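Local atomic coordinates of alpha-1,3-glucanase (Paenibacillus glycanilyticus, PDB entry 6K0P), a protein that hydrolyses alpha-1,3-glucan as a family 87 glycoside hydrolase, captured here as the catalytic domain of an engineered variant with nigerose bound. Residues Thr242-Ala246 with Asp270-Asn276; Ile221-Leu227 with Asp254-Ser260. The protein carries 1 engineered substitution. All coordinates share one frame; numbering follows the deposited sequence.

Contact 1. Residues Thr242-Ala246 with Asp270-Asn276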
loop_
_atom_site.group_PDB
_atom_site.type_symbol
_atom_site.label_atom_id
_atom_site.label_comp_id
_atom_site.label_asym_id
_atom_site.label_seq_id
_atom_site.Cartn_x
_atom_site.Cartn_y
_atom_site.Cartn_z
ATOM N N THR A 242 4.536 -7.011 -20.976
ATOM C CA THR A 242 5.912 -7.382 -20.650
ATOM C C THR A 242 5.939 -7.790 -19.187
ATOM O O THR A 242 5.716 -6.954 -18.307
ATOM C CB THR A 242 6.848 -6.200 -20.874
ATOM O OG1 THR A 242 6.850 -5.851 -22.264
ATOM C CG2 THR A 242 8.280 -6.554 -20.439
ATOM N N LYS A 243 6.212 -9.067 -18.926
ATOM C CA LYS A 243 6.220 -9.618 -17.575
ATOM C C LYS A 243 7.610 -10.152 -17.270
ATOM O O LYS A 243 8.056 -11.118 -17.901
ATOM C CB LYS A 243 5.203 -10.758 -17.461
ATOM C CG LYS A 243 3.775 -10.319 -17.779
ATOM C CD LYS A 243 2.839 -11.524 -17.855
ATOM C CE LYS A 243 1.422 -11.110 -18.236
ATOM N NZ LYS A 243 0.501 -12.282 -18.139
ATOM N N LEU A 244 8.275 -9.547 -16.290
ATOM C CA LEU A 244 9.536 -10.067 -15.782
ATOM C C LEU A 244 9.198 -10.999 -14.626
ATOM O O LEU A 244 8.509 -10.595 -13.680
ATOM C CB LEU A 244 10.423 -8.918 -15.309
ATOM C CG LEU A 244 10.625 -7.757 -16.286
ATOM C CD1 LEU A 244 11.658 -6.773 -15.714
ATOM C CD2 LEU A 244 11.040 -8.242 -17.673
ATOM N N VAL A 245 9.638 -12.249 -14.713
ATOM C CA VAL A 245 9.126 -13.309 -13.852
ATOM C C VAL A 245 10.281 -13.934 -13.078
ATOM O O VAL A 245 11.188 -14.529 -13.676
ATOM C CB VAL A 245 8.360 -14.369 -14.664
ATOM C CG1 VAL A 245 7.810 -15.448 -13.749
ATOM C CG2 VAL A 245 7.221 -13.716 -15.452
ATOM N N ALA A 246 10.234 -13.826 -11.750
ATOM C CA ALA A 246 11.169 -14.577 -10.923
ATOM C C ALA A 246 10.851 -16.068 -11.052
ATOM O O ALA A 246 9.695 -16.443 -11.248
ATOM C CB ALA A 246 11.024 -14.158 -9.458
ATOM N N ASP A 270 6.960 0.765 -18.205
ATOM C CA ASP A 270 6.006 0.083 -19.085
ATOM C C ASP A 270 6.168 -1.439 -19.044
ATOM O O ASP A 270 6.237 -2.103 -20.076
ATOM C CB ASP A 270 6.066 0.620 -20.519
ATOM C CG ASP A 270 5.856 2.120 -20.593
ATOM O OD1 ASP A 270 5.217 2.701 -19.684
ATOM O OD2 ASP A 270 6.317 2.726 -21.578
ATOM N N LEU A 271 6.202 -1.995 -17.839
ATOM C CA LEU A 271 6.388 -3.433 -17.700
ATOM C C LEU A 271 5.885 -3.858 -16.329
ATOM O O LEU A 271 5.616 -3.027 -15.460
ATOM C CB LEU A 271 7.861 -3.822 -17.912
ATOM C CG LEU A 271 8.943 -3.126 -17.065
ATOM C CD1 LEU A 271 9.011 -3.686 -15.644
ATOM C CD2 LEU A 271 10.309 -3.229 -17.757
ATOM N N SER A 272 5.799 -5.164 -16.133
ATOM C CA SER A 272 5.455 -5.712 -14.833
ATOM C C SER A 272 6.546 -6.657 -14.353
ATOM O O SER A 272 7.345 -7.179 -15.143
ATOM C CB SER A 272 4.091 -6.430 -14.832
ATOM O OG SER A 272 4.107 -7.535 -15.727
ATOM N N ALA A 273 6.596 -6.841 -13.032
ATOM C CA ALA A 273 7.551 -7.745 -12.409
ATOM C C ALA A 273 6.812 -8.596 -11.391
ATOM O O ALA A 273 6.129 -8.065 -10.501
ATOM C CB ALA A 273 8.698 -6.987 -11.742
ATOM N N TRP A 274 6.954 -9.905 -11.536
ATOM C CA TRP A 274 6.216 -10.907 -10.775
ATOM C C TRP A 274 7.232 -11.686 -9.950
ATOM O O TRP A 274 7.899 -12.589 -10.461
ATOM C CB TRP A 274 5.423 -11.794 -11.740
ATOM C CG TRP A 274 4.354 -10.979 -12.405
ATOM C CD1 TRP A 274 4.452 -10.294 -13.589
ATOM C CD2 TRP A 274 3.057 -10.700 -11.883
ATOM N NE1 TRP A 274 3.278 -9.618 -13.841
ATOM C CE2 TRP A 274 2.406 -9.853 -12.807
ATOM C CE3 TRP A 274 2.378 -11.086 -10.723
ATOM C CZ2 TRP A 274 1.108 -9.383 -12.603
ATOM C CZ3 TRP A 274 1.084 -10.618 -10.522
ATOM C CH2 TRP A 274 0.464 -9.782 -11.461
ATOM N N GLY A 275 7.371 -11.313 -8.682
ATOM C CA GLY A 275 8.346 -11.933 -7.817
ATOM C C GLY A 275 7.903 -13.299 -7.349
ATOM O O GLY A 275 6.804 -13.776 -7.630
ATOM N N ASN A 276 8.795 -13.956 -6.610
ATOM C CA ASN A 276 8.488 -15.272 -6.064
ATOM C C ASN A 276 8.587 -15.305 -4.542
ATOM O O ASN A 276 8.708 -16.385 -3.950
ATOM C CB ASN A 276 9.350 -16.353 -6.716
ATOM C CG ASN A 276 10.822 -16.187 -6.402
ATOM O OD1 ASN A 276 11.205 -15.321 -5.614
ATOM N ND2 ASN A 276 11.659 -17.018 -7.033
#

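Contact 2. Residues Ile221-Leu227 with Asp254-Ser260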
loop_
_atom_site.group_PDB
_atom_site.type_symbol
_atom_site.label_atom_id
_atom_site.label_comp_id
_atom_site.label_asym_id
_atom_site.label_seq_id
_atom_site.Cartn_x
_atom_site.Cartn_y
_atom_site.Cartn_z
ATOM N N ILE A 221 13.659 -13.355 -14.738
ATOM C CA ILE A 221 14.657 -12.608 -13.987
ATOM C C ILE A 221 15.087 -13.502 -12.827
ATOM O O ILE A 221 14.374 -13.661 -11.828
ATOM C CB ILE A 221 14.164 -11.223 -13.546
ATOM C CG1 ILE A 221 12.782 -11.275 -12.887
ATOM C CG2 ILE A 221 14.111 -10.283 -14.747
ATOM C CD1 ILE A 221 12.399 -9.957 -12.216
ATOM N N ASN A 222 16.245 -14.145 -12.980
ATOM C CA ASN A 222 16.750 -15.044 -11.950
ATOM C C ASN A 222 17.959 -14.465 -11.232
ATOM O O ASN A 222 18.688 -15.195 -10.552
ATOM C CB ASN A 222 17.042 -16.439 -12.507
ATOM C CG ASN A 222 18.141 -16.445 -13.549
ATOM O OD1 ASN A 222 18.869 -15.469 -13.715
ATOM N ND2 ASN A 222 18.263 -17.558 -14.263
ATOM N N SER A 223 18.179 -13.164 -11.368
ATOM C CA SER A 223 19.330 -12.516 -10.769
ATOM C C SER A 223 18.989 -11.058 -10.544
ATOM O O SER A 223 17.964 -10.557 -11.015
ATOM C CB SER A 223 20.531 -12.609 -11.699
ATOM O OG SER A 223 20.277 -11.853 -12.877
ATOM N N LYS A 224 19.870 -10.378 -9.823
ATOM C CA LYS A 224 19.870 -8.923 -9.795
ATOM C C LYS A 224 20.590 -8.418 -11.037
ATOM O O LYS A 224 21.746 -8.778 -11.293
ATOM C CB LYS A 224 20.544 -8.439 -8.514
ATOM C CG LYS A 224 19.574 -8.290 -7.376
ATOM C CD LYS A 224 18.722 -7.036 -7.575
ATOM C CE LYS A 224 17.442 -7.141 -6.779
ATOM N NZ LYS A 224 16.798 -5.809 -6.716
ATOM N N ILE A 225 19.896 -7.610 -11.825
ATOM C CA ILE A 225 20.407 -7.104 -13.090
ATOM C C ILE A 225 20.980 -5.716 -12.842
ATOM O O ILE A 225 20.249 -4.786 -12.469
ATOM C CB ILE A 225 19.302 -7.095 -14.155
ATOM C CG1 ILE A 225 18.894 -8.535 -14.473
ATOM C CG2 ILE A 225 19.794 -6.418 -15.413
ATOM C CD1 ILE A 225 17.570 -8.656 -15.195
ATOM N N PHE A 226 22.292 -5.570 -13.045
ATOM C CA PHE A 226 22.986 -4.338 -12.699
ATOM C C PHE A 226 22.997 -3.363 -13.867
ATOM O O PHE A 226 23.294 -3.740 -15.012
ATOM C CB PHE A 226 24.405 -4.631 -12.202
ATOM C CG PHE A 226 24.425 -5.096 -10.784
ATOM C CD1 PHE A 226 24.189 -6.426 -10.480
ATOM C CD2 PHE A 226 24.591 -4.191 -9.744
ATOM C CE1 PHE A 226 24.158 -6.862 -9.166
ATOM C CE2 PHE A 226 24.570 -4.613 -8.434
ATOM C CZ PHE A 226 24.340 -5.954 -8.136
ATOM N N LEU A 227 22.659 -2.113 -13.570
ATOM C CA LEU A 227 22.692 -1.032 -14.543
ATOM C C LEU A 227 23.889 -0.168 -14.193
ATOM O O LEU A 227 24.008 0.307 -13.057
ATOM C CB LEU A 227 21.403 -0.205 -14.509
ATOM C CG LEU A 227 20.096 -0.983 -14.696
ATOM C CD1 LEU A 227 18.928 -0.006 -14.929
ATOM C CD2 LEU A 227 20.215 -1.964 -15.839
ATOM N N ASP A 254 16.108 -13.013 -4.584
ATOM C CA ASP A 254 16.355 -11.573 -4.666
ATOM C C ASP A 254 16.726 -11.258 -6.106
ATOM O O ASP A 254 17.874 -11.446 -6.519
ATOM C CB ASP A 254 17.489 -11.216 -3.712
ATOM C CG ASP A 254 17.688 -9.714 -3.535
ATOM O OD1 ASP A 254 16.777 -8.915 -3.856
ATOM O OD2 ASP A 254 18.786 -9.338 -3.048
ATOM N N VAL A 255 15.746 -10.809 -6.890
ATOM C CA VAL A 255 15.924 -10.584 -8.315
ATOM C C VAL A 255 15.342 -9.225 -8.664
ATOM O O VAL A 255 14.586 -8.631 -7.893
ATOM C CB VAL A 255 15.288 -11.705 -9.171
ATOM C CG1 VAL A 255 15.909 -13.050 -8.802
ATOM C CG2 VAL A 255 13.773 -11.730 -8.978
ATOM N N GLY A 256 15.731 -8.714 -9.830
ATOM C CA GLY A 256 15.250 -7.418 -10.259
ATOM C C GLY A 256 16.385 -6.586 -10.803
ATOM O O GLY A 256 17.250 -7.116 -11.503
ATOM N N PHE A 257 16.398 -5.295 -10.487
ATOM C CA PHE A 257 17.429 -4.385 -10.967
ATOM C C PHE A 257 18.183 -3.773 -9.799
ATOM O O PHE A 257 17.645 -3.606 -8.701
ATOM C CB PHE A 257 16.829 -3.263 -11.826
ATOM C CG PHE A 257 16.229 -3.756 -13.112
ATOM C CD1 PHE A 257 17.031 -4.092 -14.188
ATOM C CD2 PHE A 257 14.857 -3.921 -13.223
ATOM C CE1 PHE A 257 16.475 -4.574 -15.361
ATOM C CE2 PHE A 257 14.296 -4.389 -14.391
ATOM C CZ PHE A 257 15.103 -4.718 -15.462
ATOM N N ASN A 258 19.451 -3.451 -10.045
ATOM C CA ASN A 258 20.266 -2.724 -9.086
ATOM C C ASN A 258 21.008 -1.651 -9.870
ATOM O O ASN A 258 21.791 -1.969 -10.772
ATOM C CB ASN A 258 21.238 -3.672 -8.364
ATOM C CG ASN A 258 21.990 -2.993 -7.229
ATOM O OD1 ASN A 258 22.387 -1.835 -7.345
ATOM N ND2 ASN A 258 22.205 -3.719 -6.128
ATOM N N ILE A 259 20.729 -0.390 -9.556
ATOM C CA ILE A 259 21.186 0.752 -10.341
ATOM C C ILE A 259 22.420 1.341 -9.664
ATOM O O ILE A 259 22.319 1.947 -8.590
ATOM C CB ILE A 259 20.075 1.802 -10.477
ATOM C CG1 ILE A 259 18.782 1.144 -10.988
ATOM C CG2 ILE A 259 20.532 2.937 -11.403
ATOM C CD1 ILE A 259 17.606 2.109 -11.134
ATOM N N SER A 260 23.583 1.153 -10.283
ATOM C CA SER A 260 24.825 1.735 -9.795
ATOM C C SER A 260 24.878 3.227 -10.124
ATOM O O SER A 260 24.134 3.728 -10.968
ATOM C CB SER A 260 26.019 1.023 -10.428
ATOM O OG SER A 260 25.990 -0.365 -10.120
#

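Contact 1. Residues Thr242-Ala246 with Asp270-Asn276
Ser272 OG, beside the carbonyl of Thr242, is gripped by several polar groups. It accepts the indole N-H of Trp274 at 2.9 Å from NE1 to Ser272 OG, in a bond bent to 136° at the hydrogen and 21° out of the ring plane. Ser272 OG also hydrogen-bonds Pro239 O, and Thr242 O lies 3.1 Å from Ser272 OG. With chi1 at 62°, OG sits between the backbone N and carbonyl carbon of Ser272, close to the Thr242 O that takes the Ser272 N-H.

The strands run parallel, Lys243 facing Ser272 and Val245 facing Trp274. Four backbone bonds join the segments, the shortest being Trp274 N to Leu244 O at 2.7 Å. The last of them, Ala246 N to Trp274 O, measures 2.9 Å. On the face with Ser272, the stem of Lys243 passes slantwise by the indole, Lys243 CB lying 4.0 Å from Trp274 CD1; beyond it the extended chain carries NZ to a weak hydrogen bond with a bound glucose. On the other face Leu244 CD1 meets Leu271 CD1 at 4.1 Å.

Without the indole of Trp274, as with an alanine here, Ser272 OG is likely to lose its N-H donor and the Lys243 stem its aromatic neighbour. The indole thus joins a buried serine hydroxyl to the stem of a lysine of the glycan pocket on this parallel beta-helix.

Contact 2. Residues Ile221-Leu227 with Asp254-Ser260
Lys224 and Phe257 meet through a charged side chain and a backbone oxygen: Lys224 NZ hydrogen-bonds Phe257 O at 3.1 Å, from above the carbonyl plane. The lysine chain bends at CG, which folds it across the neighbouring strand. NZ also forms a salt bridge with Asp289 and a hydrogen bond with the carbonyl of Lys286. Asp254 OD1 stays 4.2 Å from Lys224 NZ, beyond a salt bridge, and takes the N-H of Gly285 instead.

Backbone bonds pair the strands in parallel, Ile225 beside Phe257 and Leu227 beside Ile259. They run from Gly256 N to Ser223 O through to Ser260 N to Leu227 O, and the shortest is Ile225 N to Gly256 O at 2.7 Å. Gly256, at phi 135° and psi -140°, suits its place, since a CB there would jam against the carbonyl O of Val255 and come within about 3.4 Å of Lys224 NZ.

Aromatic contact marks the face with Lys224. Asn258 CB sits over the Phe226 ring, 3.8 Å from its centroid in a CH-pi contact, while its amide plane lies 23° from the ring plane and Asn258 CG comes within 3.3 Å of Phe226 CE2.

Apolar packing fills the other face. Ile225 lies alongside Phe257, with Ile225 CB 3.8 Å from Phe257 CD1; Leu227 reaches the same ring through CD2 and lies beside Ile259 through CD1. Nearer the start, Val255 packs on Ile221, whose buried carbonyl O has no polar partner.

The two faces differ in chemistry: one is apolar and shared by helix 196-204 and strand 233-236, whereas on the other an ammonium with several partners ties the pair to Asp289 and to the backbone of Lys286, a residue of a glycan pocket.

The centres of contacts 1 and 2 are 12 Å apart, and all four segments belong to the parallel beta-helix of the catalytic domain. Their order along the chain is 221-227, 242-246, 254-260, 270-276, so the two contacts alternate. Contact 2 pairs strand 224-227 with strand 256-259; contact 1, strand 242-245 with strand 271-274, joins the next pair of turns in the neighbouring stack of strands. Each contact thus joins successive turns of the solenoid, as does the probable hydrogen bond between them, Val245 O to Ile221 N at 2.9 Å. Leu244 CD1, packed 3.8 Å from Phe257 CE2, ties the two stacks together, beside Lys243 of one glycan pocket.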